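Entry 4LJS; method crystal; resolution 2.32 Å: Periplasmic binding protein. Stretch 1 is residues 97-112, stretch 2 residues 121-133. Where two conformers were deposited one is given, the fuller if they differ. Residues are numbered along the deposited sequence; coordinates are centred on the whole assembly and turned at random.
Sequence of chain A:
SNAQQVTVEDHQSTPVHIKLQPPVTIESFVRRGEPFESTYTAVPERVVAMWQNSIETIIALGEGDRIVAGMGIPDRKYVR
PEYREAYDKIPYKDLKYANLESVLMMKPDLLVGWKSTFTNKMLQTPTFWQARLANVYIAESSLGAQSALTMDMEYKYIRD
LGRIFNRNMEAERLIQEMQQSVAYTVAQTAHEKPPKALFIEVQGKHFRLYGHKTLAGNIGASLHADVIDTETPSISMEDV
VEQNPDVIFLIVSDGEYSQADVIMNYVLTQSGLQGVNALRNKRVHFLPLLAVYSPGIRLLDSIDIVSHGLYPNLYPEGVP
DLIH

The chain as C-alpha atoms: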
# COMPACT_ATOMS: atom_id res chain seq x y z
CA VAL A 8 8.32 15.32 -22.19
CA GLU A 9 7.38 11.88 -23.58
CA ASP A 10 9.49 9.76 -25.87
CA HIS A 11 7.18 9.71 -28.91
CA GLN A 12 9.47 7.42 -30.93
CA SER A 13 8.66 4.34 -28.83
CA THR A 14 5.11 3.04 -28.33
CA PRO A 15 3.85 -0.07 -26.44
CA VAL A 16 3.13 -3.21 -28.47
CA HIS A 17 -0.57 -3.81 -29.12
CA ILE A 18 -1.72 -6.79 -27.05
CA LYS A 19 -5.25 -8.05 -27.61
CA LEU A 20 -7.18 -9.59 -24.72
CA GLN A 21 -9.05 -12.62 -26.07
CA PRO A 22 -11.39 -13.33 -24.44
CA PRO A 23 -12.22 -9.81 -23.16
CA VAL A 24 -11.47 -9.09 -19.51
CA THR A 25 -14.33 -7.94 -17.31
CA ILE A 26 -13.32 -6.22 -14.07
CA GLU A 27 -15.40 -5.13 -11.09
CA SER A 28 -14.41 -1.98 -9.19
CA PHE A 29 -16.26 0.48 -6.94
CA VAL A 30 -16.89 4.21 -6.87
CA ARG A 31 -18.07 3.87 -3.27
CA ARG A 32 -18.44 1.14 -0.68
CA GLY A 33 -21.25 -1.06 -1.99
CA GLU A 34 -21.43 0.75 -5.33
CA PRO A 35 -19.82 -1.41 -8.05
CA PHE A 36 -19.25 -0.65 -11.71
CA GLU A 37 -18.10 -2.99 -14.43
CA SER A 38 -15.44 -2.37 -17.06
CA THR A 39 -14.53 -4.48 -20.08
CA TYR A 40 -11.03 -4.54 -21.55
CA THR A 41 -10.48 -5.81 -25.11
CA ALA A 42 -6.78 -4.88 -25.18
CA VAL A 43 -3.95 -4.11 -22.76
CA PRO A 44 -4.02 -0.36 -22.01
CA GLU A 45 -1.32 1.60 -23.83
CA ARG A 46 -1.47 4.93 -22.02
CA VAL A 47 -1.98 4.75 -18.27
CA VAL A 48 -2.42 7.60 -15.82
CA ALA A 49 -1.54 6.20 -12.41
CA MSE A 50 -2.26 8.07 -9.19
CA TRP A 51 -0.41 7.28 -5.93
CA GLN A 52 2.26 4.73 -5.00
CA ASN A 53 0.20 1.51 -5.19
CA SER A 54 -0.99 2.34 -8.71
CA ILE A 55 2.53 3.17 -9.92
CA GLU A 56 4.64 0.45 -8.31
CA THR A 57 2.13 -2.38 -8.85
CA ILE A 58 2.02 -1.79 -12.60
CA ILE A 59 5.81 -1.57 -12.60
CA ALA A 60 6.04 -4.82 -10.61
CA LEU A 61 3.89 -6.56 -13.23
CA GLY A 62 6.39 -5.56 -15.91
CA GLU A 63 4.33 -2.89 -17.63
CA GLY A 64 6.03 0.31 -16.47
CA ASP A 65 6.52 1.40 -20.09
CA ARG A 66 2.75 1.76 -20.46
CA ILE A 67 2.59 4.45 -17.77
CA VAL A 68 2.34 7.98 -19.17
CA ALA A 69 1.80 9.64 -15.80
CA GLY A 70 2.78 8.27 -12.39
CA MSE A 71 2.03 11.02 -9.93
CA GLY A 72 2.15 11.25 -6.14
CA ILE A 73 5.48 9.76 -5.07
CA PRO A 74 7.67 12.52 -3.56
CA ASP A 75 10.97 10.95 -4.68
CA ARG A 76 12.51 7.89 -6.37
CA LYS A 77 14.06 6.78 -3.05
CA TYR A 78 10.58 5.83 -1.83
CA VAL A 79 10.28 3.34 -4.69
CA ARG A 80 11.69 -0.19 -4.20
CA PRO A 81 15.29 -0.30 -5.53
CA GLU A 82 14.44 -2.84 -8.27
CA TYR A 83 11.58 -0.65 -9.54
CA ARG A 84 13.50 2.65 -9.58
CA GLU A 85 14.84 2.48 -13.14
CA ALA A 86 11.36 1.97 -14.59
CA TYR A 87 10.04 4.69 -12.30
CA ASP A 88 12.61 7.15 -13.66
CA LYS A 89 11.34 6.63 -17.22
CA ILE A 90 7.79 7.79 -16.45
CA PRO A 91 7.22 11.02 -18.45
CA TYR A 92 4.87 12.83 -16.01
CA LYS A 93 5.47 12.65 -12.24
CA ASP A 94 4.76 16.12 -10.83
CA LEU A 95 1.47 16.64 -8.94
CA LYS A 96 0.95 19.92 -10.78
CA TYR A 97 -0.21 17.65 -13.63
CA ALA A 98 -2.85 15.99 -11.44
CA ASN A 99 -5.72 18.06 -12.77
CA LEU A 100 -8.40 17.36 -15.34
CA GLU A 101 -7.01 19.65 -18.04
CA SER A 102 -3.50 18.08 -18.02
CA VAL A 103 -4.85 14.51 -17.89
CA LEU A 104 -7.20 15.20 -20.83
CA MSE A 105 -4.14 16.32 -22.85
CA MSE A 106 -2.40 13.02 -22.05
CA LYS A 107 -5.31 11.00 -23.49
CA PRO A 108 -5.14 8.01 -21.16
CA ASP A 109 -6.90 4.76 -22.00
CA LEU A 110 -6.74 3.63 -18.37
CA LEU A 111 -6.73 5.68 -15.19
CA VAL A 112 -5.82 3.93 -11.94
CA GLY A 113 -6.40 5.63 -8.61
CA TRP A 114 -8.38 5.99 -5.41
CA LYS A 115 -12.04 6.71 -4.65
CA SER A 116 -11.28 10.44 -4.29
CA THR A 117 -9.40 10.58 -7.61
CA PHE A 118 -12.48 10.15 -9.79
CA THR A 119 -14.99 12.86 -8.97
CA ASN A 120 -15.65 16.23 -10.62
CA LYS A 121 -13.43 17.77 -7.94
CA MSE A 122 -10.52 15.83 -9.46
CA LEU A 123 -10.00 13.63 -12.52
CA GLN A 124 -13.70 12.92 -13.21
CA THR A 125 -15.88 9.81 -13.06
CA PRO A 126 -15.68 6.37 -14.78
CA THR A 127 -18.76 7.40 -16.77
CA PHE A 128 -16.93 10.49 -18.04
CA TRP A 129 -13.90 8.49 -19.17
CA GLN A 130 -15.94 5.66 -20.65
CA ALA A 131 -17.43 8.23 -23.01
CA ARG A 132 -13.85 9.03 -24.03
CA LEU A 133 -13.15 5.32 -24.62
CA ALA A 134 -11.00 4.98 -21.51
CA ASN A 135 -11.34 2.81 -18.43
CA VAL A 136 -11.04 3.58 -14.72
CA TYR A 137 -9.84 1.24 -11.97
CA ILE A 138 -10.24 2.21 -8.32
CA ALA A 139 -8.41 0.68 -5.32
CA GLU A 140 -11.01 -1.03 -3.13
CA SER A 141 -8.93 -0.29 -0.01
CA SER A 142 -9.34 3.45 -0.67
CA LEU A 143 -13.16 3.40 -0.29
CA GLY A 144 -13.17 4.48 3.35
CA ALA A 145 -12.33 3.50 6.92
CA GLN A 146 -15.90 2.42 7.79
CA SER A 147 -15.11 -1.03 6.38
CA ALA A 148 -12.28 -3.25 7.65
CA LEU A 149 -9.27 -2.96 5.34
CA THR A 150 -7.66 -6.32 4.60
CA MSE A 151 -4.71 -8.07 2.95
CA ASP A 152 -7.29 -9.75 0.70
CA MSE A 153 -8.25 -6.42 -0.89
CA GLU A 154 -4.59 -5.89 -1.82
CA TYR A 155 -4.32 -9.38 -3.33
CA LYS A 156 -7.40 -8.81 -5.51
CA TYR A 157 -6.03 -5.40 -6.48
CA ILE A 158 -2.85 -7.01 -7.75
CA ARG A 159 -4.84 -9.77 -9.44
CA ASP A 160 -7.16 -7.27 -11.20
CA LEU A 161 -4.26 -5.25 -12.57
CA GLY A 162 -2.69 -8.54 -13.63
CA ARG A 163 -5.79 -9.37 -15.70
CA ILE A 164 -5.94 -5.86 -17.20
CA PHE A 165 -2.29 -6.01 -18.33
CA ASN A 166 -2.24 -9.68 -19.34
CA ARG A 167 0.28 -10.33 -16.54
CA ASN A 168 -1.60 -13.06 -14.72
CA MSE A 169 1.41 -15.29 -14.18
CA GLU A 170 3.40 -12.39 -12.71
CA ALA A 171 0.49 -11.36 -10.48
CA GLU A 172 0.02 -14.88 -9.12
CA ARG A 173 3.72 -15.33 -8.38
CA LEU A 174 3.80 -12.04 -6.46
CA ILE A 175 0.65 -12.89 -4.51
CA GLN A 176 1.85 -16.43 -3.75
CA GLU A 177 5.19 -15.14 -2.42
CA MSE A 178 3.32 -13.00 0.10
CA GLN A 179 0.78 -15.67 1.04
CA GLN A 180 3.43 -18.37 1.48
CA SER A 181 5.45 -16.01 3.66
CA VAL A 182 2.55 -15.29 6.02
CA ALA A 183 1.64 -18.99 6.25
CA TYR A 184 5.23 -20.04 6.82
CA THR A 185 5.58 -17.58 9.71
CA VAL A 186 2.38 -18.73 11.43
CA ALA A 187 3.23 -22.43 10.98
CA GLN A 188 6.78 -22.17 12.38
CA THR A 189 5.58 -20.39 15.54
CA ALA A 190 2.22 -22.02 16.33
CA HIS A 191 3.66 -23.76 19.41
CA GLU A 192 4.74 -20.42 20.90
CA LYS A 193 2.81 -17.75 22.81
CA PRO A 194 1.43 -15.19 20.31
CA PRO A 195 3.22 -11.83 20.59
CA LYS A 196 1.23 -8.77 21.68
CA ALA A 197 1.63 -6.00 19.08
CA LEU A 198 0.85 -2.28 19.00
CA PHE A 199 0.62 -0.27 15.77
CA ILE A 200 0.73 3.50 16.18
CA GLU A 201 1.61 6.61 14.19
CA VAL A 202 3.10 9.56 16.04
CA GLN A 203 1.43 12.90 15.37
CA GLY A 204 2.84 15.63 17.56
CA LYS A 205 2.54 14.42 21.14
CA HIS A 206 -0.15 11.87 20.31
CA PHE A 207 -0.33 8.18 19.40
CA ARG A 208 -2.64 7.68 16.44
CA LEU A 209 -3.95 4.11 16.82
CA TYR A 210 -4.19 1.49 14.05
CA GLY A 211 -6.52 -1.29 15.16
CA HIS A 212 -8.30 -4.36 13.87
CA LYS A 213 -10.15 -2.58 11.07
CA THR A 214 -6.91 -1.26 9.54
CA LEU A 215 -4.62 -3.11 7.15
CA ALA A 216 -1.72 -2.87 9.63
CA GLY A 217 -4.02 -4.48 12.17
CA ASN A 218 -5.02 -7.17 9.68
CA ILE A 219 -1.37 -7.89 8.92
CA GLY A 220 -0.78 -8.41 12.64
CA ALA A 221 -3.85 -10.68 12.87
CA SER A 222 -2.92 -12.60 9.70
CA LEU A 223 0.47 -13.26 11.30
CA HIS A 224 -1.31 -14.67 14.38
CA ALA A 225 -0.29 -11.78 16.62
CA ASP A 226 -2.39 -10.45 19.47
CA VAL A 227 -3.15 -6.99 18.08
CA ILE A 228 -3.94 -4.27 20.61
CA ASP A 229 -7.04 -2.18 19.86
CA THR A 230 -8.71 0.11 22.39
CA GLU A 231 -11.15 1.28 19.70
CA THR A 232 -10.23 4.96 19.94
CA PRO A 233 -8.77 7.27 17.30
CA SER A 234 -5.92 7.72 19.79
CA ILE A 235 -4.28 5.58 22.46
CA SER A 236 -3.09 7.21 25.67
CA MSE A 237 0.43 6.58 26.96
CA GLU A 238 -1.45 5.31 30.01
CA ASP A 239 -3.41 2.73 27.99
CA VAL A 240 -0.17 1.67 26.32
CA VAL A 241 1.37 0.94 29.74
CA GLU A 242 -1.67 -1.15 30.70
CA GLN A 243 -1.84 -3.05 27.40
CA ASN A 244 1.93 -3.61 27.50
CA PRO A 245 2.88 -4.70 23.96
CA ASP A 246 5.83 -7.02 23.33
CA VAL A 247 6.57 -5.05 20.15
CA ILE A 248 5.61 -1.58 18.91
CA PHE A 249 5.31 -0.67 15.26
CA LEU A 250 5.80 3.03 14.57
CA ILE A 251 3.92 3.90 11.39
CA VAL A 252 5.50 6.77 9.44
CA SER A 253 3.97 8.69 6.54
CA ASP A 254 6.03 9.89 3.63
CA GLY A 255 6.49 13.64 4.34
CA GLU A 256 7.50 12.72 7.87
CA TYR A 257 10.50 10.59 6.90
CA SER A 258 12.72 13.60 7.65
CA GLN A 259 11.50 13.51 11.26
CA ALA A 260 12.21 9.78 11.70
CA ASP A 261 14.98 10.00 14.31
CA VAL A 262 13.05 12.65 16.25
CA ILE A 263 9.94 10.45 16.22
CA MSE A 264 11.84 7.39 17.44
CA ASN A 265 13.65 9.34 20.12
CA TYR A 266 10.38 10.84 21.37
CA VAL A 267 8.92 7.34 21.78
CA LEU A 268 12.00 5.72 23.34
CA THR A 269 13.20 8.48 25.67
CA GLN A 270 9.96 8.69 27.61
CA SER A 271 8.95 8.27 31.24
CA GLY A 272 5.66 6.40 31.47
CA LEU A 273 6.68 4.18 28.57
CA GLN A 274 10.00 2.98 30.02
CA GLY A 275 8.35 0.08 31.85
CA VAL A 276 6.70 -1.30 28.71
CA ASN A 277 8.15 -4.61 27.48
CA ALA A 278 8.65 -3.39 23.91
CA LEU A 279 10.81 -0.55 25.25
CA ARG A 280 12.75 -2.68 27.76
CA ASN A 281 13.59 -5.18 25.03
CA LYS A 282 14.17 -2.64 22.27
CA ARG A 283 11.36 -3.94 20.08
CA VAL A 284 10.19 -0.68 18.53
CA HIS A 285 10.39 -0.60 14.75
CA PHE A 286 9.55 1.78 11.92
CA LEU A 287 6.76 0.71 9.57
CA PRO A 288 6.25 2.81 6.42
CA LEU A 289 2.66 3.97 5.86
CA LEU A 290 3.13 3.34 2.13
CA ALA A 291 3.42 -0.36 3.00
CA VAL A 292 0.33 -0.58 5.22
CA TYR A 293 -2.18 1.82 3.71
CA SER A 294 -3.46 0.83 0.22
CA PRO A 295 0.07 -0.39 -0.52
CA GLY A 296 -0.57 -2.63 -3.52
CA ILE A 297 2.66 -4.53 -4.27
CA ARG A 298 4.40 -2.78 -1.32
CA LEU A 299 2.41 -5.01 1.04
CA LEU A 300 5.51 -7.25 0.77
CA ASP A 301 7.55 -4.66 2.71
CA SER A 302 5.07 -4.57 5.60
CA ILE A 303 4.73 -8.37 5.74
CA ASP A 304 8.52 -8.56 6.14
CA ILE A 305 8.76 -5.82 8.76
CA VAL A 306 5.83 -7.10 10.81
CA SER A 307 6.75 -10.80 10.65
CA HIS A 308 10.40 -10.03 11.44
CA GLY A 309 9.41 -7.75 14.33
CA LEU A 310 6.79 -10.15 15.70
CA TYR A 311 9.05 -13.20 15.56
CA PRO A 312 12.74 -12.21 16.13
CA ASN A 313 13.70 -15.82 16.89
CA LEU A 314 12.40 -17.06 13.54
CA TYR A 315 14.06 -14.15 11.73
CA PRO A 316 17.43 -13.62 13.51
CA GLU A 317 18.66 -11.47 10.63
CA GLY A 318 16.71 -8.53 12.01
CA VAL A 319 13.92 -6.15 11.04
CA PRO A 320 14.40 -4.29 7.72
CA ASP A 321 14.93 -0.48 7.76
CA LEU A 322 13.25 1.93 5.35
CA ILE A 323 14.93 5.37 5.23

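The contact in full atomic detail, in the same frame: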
# COMPACT_ATOMS: atom_id res chain seq x y z
N TYR A 97 0.49 18.22 -12.47
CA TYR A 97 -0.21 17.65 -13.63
C TYR A 97 -1.47 16.88 -13.24
O TYR A 97 -2.21 16.43 -14.10
CB TYR A 97 0.71 16.73 -14.45
CG TYR A 97 1.87 17.43 -15.11
CD1 TYR A 97 1.67 18.29 -16.18
CD2 TYR A 97 3.18 17.23 -14.67
CE1 TYR A 97 2.73 18.94 -16.80
CE2 TYR A 97 4.25 17.87 -15.28
CZ TYR A 97 4.03 18.72 -16.34
OH TYR A 97 5.09 19.36 -16.94
N ALA A 98 -1.70 16.75 -11.93
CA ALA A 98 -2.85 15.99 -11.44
C ALA A 98 -4.08 16.88 -11.43
O ALA A 98 -4.62 17.20 -10.37
CB ALA A 98 -2.57 15.40 -10.03
N ASN A 99 -4.50 17.29 -12.61
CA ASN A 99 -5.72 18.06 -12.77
C ASN A 99 -6.36 17.62 -14.07
O ASN A 99 -5.69 17.02 -14.92
CB ASN A 99 -5.44 19.56 -12.80
CG ASN A 99 -4.50 19.94 -13.91
OD1 ASN A 99 -4.91 20.02 -15.07
ND2 ASN A 99 -3.23 20.16 -13.58
N LEU A 100 -7.65 17.91 -14.23
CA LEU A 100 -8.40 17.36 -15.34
C LEU A 100 -7.84 17.82 -16.69
O LEU A 100 -7.75 17.03 -17.64
CB LEU A 100 -9.89 17.69 -15.19
CG LEU A 100 -10.82 17.23 -16.33
CD1 LEU A 100 -10.79 15.70 -16.51
CD2 LEU A 100 -12.24 17.72 -16.09
N GLU A 101 -7.45 19.09 -16.77
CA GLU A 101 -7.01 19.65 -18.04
C GLU A 101 -5.72 18.97 -18.54
O GLU A 101 -5.62 18.63 -19.72
CB GLU A 101 -6.84 21.17 -17.93
CG GLU A 101 -7.41 21.91 -19.10
CD GLU A 101 -7.37 23.42 -18.93
OE1 GLU A 101 -8.34 23.99 -18.37
OE2 GLU A 101 -6.37 24.04 -19.37
N SER A 102 -4.75 18.77 -17.65
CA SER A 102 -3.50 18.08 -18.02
C SER A 102 -3.74 16.61 -18.39
O SER A 102 -3.16 16.10 -19.35
CB SER A 102 -2.48 18.14 -16.88
OG SER A 102 -2.28 19.47 -16.44
N VAL A 103 -4.57 15.92 -17.62
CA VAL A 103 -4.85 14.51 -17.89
C VAL A 103 -5.63 14.30 -19.21
O VAL A 103 -5.38 13.33 -19.92
CB VAL A 103 -5.54 13.83 -16.71
CG1 VAL A 103 -5.96 12.41 -17.06
CG2 VAL A 103 -4.58 13.80 -15.51
N LEU A 104 -6.54 15.23 -19.53
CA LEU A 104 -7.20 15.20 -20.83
C LEU A 104 -6.17 15.26 -21.98
O LEU A 104 -6.27 14.50 -22.94
CB LEU A 104 -8.21 16.36 -20.96
CG LEU A 104 -9.55 16.15 -20.24
CD1 LEU A 104 -10.37 17.44 -20.17
CD2 LEU A 104 -10.37 15.04 -20.91
N MSE A 105 -5.19 16.15 -21.85
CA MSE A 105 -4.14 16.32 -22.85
C MSE A 105 -3.34 15.03 -23.07
O MSE A 105 -2.88 14.76 -24.18
CB MSE A 105 -3.20 17.47 -22.46
CG MSE A 105 -1.92 17.59 -23.29
SE MSE A 105 -0.40 16.53 -22.63
CE MSE A 105 -0.21 17.37 -20.87
N MSE A 106 -3.18 14.25 -22.01
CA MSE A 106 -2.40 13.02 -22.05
C MSE A 106 -3.13 11.90 -22.78
O MSE A 106 -2.50 10.94 -23.22
CB MSE A 106 -2.09 12.56 -20.63
CG MSE A 106 -1.14 13.44 -19.89
SE MSE A 106 -0.97 12.88 -18.04
CE MSE A 106 -0.12 14.51 -17.37
N LYS A 107 -4.46 12.00 -22.84
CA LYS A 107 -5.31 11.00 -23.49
C LYS A 107 -5.05 9.59 -22.98
O LYS A 107 -4.58 8.72 -23.72
CB LYS A 107 -5.14 11.05 -25.02
CG LYS A 107 -5.63 12.34 -25.64
CD LYS A 107 -5.59 12.31 -27.16
CE LYS A 107 -6.56 11.29 -27.73
NZ LYS A 107 -6.83 11.56 -29.17
N PRO A 108 -5.36 9.35 -21.70
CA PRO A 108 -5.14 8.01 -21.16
C PRO A 108 -6.19 7.04 -21.71
O PRO A 108 -7.27 7.48 -22.14
CB PRO A 108 -5.37 8.20 -19.67
CG PRO A 108 -6.40 9.30 -19.61
CD PRO A 108 -6.01 10.24 -20.71
N ASP A 109 -5.88 5.75 -21.71
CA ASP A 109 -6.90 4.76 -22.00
C ASP A 109 -7.23 3.96 -20.74
O ASP A 109 -8.19 3.20 -20.70
CB ASP A 109 -6.53 3.87 -23.22
CG ASP A 109 -5.22 3.11 -23.04
OD1 ASP A 109 -4.61 3.17 -21.94
OD2 ASP A 109 -4.80 2.44 -24.00
N LEU A 110 -6.42 4.15 -19.70
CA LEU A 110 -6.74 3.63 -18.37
C LEU A 110 -6.25 4.60 -17.31
O LEU A 110 -5.12 5.10 -17.38
CB LEU A 110 -6.09 2.25 -18.15
CG LEU A 110 -6.13 1.71 -16.71
CD1 LEU A 110 -7.55 1.44 -16.19
CD2 LEU A 110 -5.26 0.46 -16.55
N LEU A 111 -7.13 4.91 -16.36
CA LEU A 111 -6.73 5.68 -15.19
C LEU A 111 -6.87 4.81 -13.95
O LEU A 111 -7.92 4.18 -13.74
CB LEU A 111 -7.55 6.97 -15.04
CG LEU A 111 -7.55 7.92 -16.25
CD1 LEU A 111 -8.68 7.58 -17.20
CD2 LEU A 111 -7.63 9.38 -15.81
N VAL A 112 -5.81 4.74 -13.15
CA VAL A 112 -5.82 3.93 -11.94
C VAL A 112 -5.61 4.84 -10.73
O VAL A 112 -4.64 5.60 -10.66
CB VAL A 112 -4.72 2.86 -11.97
CG1 VAL A 112 -4.79 1.99 -10.71
CG2 VAL A 112 -4.84 2.01 -13.23
N LYS A 121 -14.39 16.95 -8.67
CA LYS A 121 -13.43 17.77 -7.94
C LYS A 121 -12.00 17.43 -8.38
O LYS A 121 -11.06 18.16 -8.07
CB LYS A 121 -13.59 17.51 -6.44
CG LYS A 121 -14.89 18.01 -5.81
CD LYS A 121 -15.09 17.40 -4.40
CE LYS A 121 -15.28 18.46 -3.31
NZ LYS A 121 -16.58 19.19 -3.41
N MSE A 122 -11.85 16.33 -9.11
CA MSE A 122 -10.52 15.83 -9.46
C MSE A 122 -10.45 15.40 -10.93
O MSE A 122 -10.62 16.22 -11.82
CB MSE A 122 -10.13 14.66 -8.54
CG MSE A 122 -8.83 14.86 -7.78
SE MSE A 122 -7.35 15.57 -8.85
CE MSE A 122 -6.15 16.02 -7.38
N LEU A 123 -10.22 14.11 -11.17
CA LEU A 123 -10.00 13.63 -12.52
C LEU A 123 -11.25 13.08 -13.21
O LEU A 123 -11.15 12.41 -14.24
CB LEU A 123 -8.88 12.58 -12.55
CG LEU A 123 -7.54 13.04 -11.96
CD1 LEU A 123 -6.45 12.02 -12.26
CD2 LEU A 123 -7.17 14.44 -12.47
N GLN A 124 -12.42 13.32 -12.65
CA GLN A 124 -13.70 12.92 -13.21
C GLN A 124 -14.05 11.46 -13.13
O GLN A 124 -13.22 10.66 -12.92
CB GLN A 124 -13.87 13.41 -14.64
CG GLN A 124 -14.39 14.82 -14.74
CD GLN A 124 -15.88 14.94 -14.49
OE1 GLN A 124 -16.41 16.02 -14.44
NE2 GLN A 124 -16.55 13.84 -14.36
N THR A 125 -15.32 11.15 -13.32
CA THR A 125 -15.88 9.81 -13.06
C THR A 125 -15.58 8.75 -14.13
O THR A 125 -15.19 9.08 -15.26
CB THR A 125 -17.40 9.91 -12.96
OG1 THR A 125 -17.92 10.35 -14.22
CG2 THR A 125 -17.80 10.89 -11.85
N PRO A 126 -15.77 7.46 -13.79
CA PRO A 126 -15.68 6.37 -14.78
C PRO A 126 -16.59 6.60 -15.98
O PRO A 126 -16.20 6.30 -17.11
CB PRO A 126 -16.17 5.15 -14.00
CG PRO A 126 -15.76 5.45 -12.59
CD PRO A 126 -15.94 6.93 -12.42
N THR A 127 -17.79 7.10 -15.72
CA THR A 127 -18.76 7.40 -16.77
C THR A 127 -18.22 8.45 -17.75
O THR A 127 -18.42 8.34 -18.96
CB THR A 127 -20.09 7.86 -16.16
OG1 THR A 127 -20.73 6.75 -15.53
CG2 THR A 127 -21.02 8.41 -17.24
N PHE A 128 -17.53 9.45 -17.22
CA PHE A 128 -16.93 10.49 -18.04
C PHE A 128 -15.88 9.89 -18.97
O PHE A 128 -15.88 10.16 -20.17
CB PHE A 128 -16.31 11.56 -17.14
CG PHE A 128 -15.51 12.59 -17.88
CD1 PHE A 128 -14.16 12.41 -18.12
CD2 PHE A 128 -16.11 13.77 -18.30
CE1 PHE A 128 -13.41 13.37 -18.80
CE2 PHE A 128 -15.37 14.74 -18.98
CZ PHE A 128 -14.01 14.53 -19.22
N TRP A 129 -15.00 9.08 -18.41
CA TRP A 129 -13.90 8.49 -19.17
C TRP A 129 -14.36 7.41 -20.14
O TRP A 129 -13.76 7.23 -21.19
CB TRP A 129 -12.83 7.95 -18.21
CG TRP A 129 -12.08 9.06 -17.57
CD1 TRP A 129 -12.14 9.45 -16.26
CD2 TRP A 129 -11.17 9.97 -18.22
NE1 TRP A 129 -11.33 10.54 -16.05
CE2 TRP A 129 -10.72 10.88 -17.24
CE3 TRP A 129 -10.70 10.10 -19.53
CZ2 TRP A 129 -9.81 11.90 -17.52
CZ3 TRP A 129 -9.80 11.11 -19.82
CH2 TRP A 129 -9.36 12.00 -18.82
N GLN A 130 -15.42 6.70 -19.78
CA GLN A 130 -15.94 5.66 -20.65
C GLN A 130 -16.51 6.27 -21.93
O GLN A 130 -16.53 5.64 -22.98
CB GLN A 130 -16.98 4.79 -19.92
CG GLN A 130 -16.33 3.77 -18.99
CD GLN A 130 -17.30 3.16 -17.99
OE1 GLN A 130 -18.46 3.55 -17.92
NE2 GLN A 130 -16.82 2.20 -17.20
N ALA A 131 -16.94 7.53 -21.84
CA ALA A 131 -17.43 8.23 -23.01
C ALA A 131 -16.26 8.67 -23.89
O ALA A 131 -16.43 8.99 -25.06
CB ALA A 131 -18.27 9.42 -22.60
N ARG A 132 -15.07 8.69 -23.30
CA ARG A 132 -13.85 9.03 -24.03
C ARG A 132 -13.08 7.77 -24.40
O ARG A 132 -11.90 7.84 -24.73
CB ARG A 132 -12.98 9.98 -23.19
CG ARG A 132 -13.73 11.22 -22.72
CD ARG A 132 -12.82 12.27 -22.07
NE ARG A 132 -11.82 12.84 -22.98
CZ ARG A 132 -12.09 13.71 -23.95
NH1 ARG A 132 -13.34 14.12 -24.17
NH2 ARG A 132 -11.11 14.18 -24.72
N LEU A 133 -13.76 6.63 -24.34
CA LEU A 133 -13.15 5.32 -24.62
C LEU A 133 -11.95 4.97 -23.74
O LEU A 133 -10.98 4.35 -24.20
CB LEU A 133 -12.81 5.18 -26.10
CG LEU A 133 -14.04 5.11 -27.00
CD1 LEU A 133 -13.63 4.88 -28.42
CD2 LEU A 133 -14.97 4.00 -26.52
O HOH W 1 -9.04 19.08 -11.96
O HOH W 2 -9.08 12.54 -23.19

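The contact between these two stretches is apolar at its heart, with no direct hydrogen bond crossing it, and W129 covers the most surface. Its CA-to-CB bond points toward the first stretch, and with chi1 in the m well the broad indole lies among five side chains of that stretch. The closest is L111, on the strand: its CD1 sits 3.7 Å from the centroid of the W129 five-membered ring and only 15° off the ring normal, a CH-pi contact over one face. A leucine methyl suits this position because its weakly polarised C-H bonds can meet the electron-rich indole. Around the six-membered ring, V103 CG1 lies 3.9 Å from W129 CH2, L104 CD2 3.8 Å from the same CH2, and P108 CG 3.9 Å from W129 CZ3, so residues from the helix and from the loop after it converge on one large side chain. A buried tryptophan must still satisfy its N-H, and here NE1 of W129 donates to O of L123 at 2.6 Å, which ties the indole to its own stretch.

L100, at the start of the first helix, covers the next largest area. Its CA-to-CB bond runs sideways, but the end of the side chain comes nearer, and CD1 reaches W129 CZ2 at 4.1 Å and F128 CE1 at 4.2 Å. A branched, flexible aliphatic chain can thus touch two aromatic rings at once. The backbone of L100 is used too: water 1 accepts from L100 N (2.9 Å) and donates to M122 O (3.3 Å), a polar bridge at the margin of the apolar packing.

L123 is nearly as extensive. Its CD2 packs against the turn into the helix, 3.7 Å from N99 C and 3.9 Å from L100 N, and meets V103 CG2 at 4.0 Å. That turn is fixed by N99, whose OD1 caps the helix by accepting from S102 N at 2.9 Å. Beside it, the selenium of M122, a selenomethionine, lies 3.5 Å from A98 O.

Towards the other end of the helix, L104 joins the apolar cluster to a charged neighbour. Its CD2 approaches the edge of the F128 ring, 4.0 Å from CZ, and lies over one face of the R132 guanidinium, 3.4 Å from NE. The flat face of a guanidinium tolerates a methyl group while its N-H groups point outward in the plane; accordingly, R132 NE donates to water 2 at 2.8 Å, and that water makes a weak bond to L104 O at 3.4 Å.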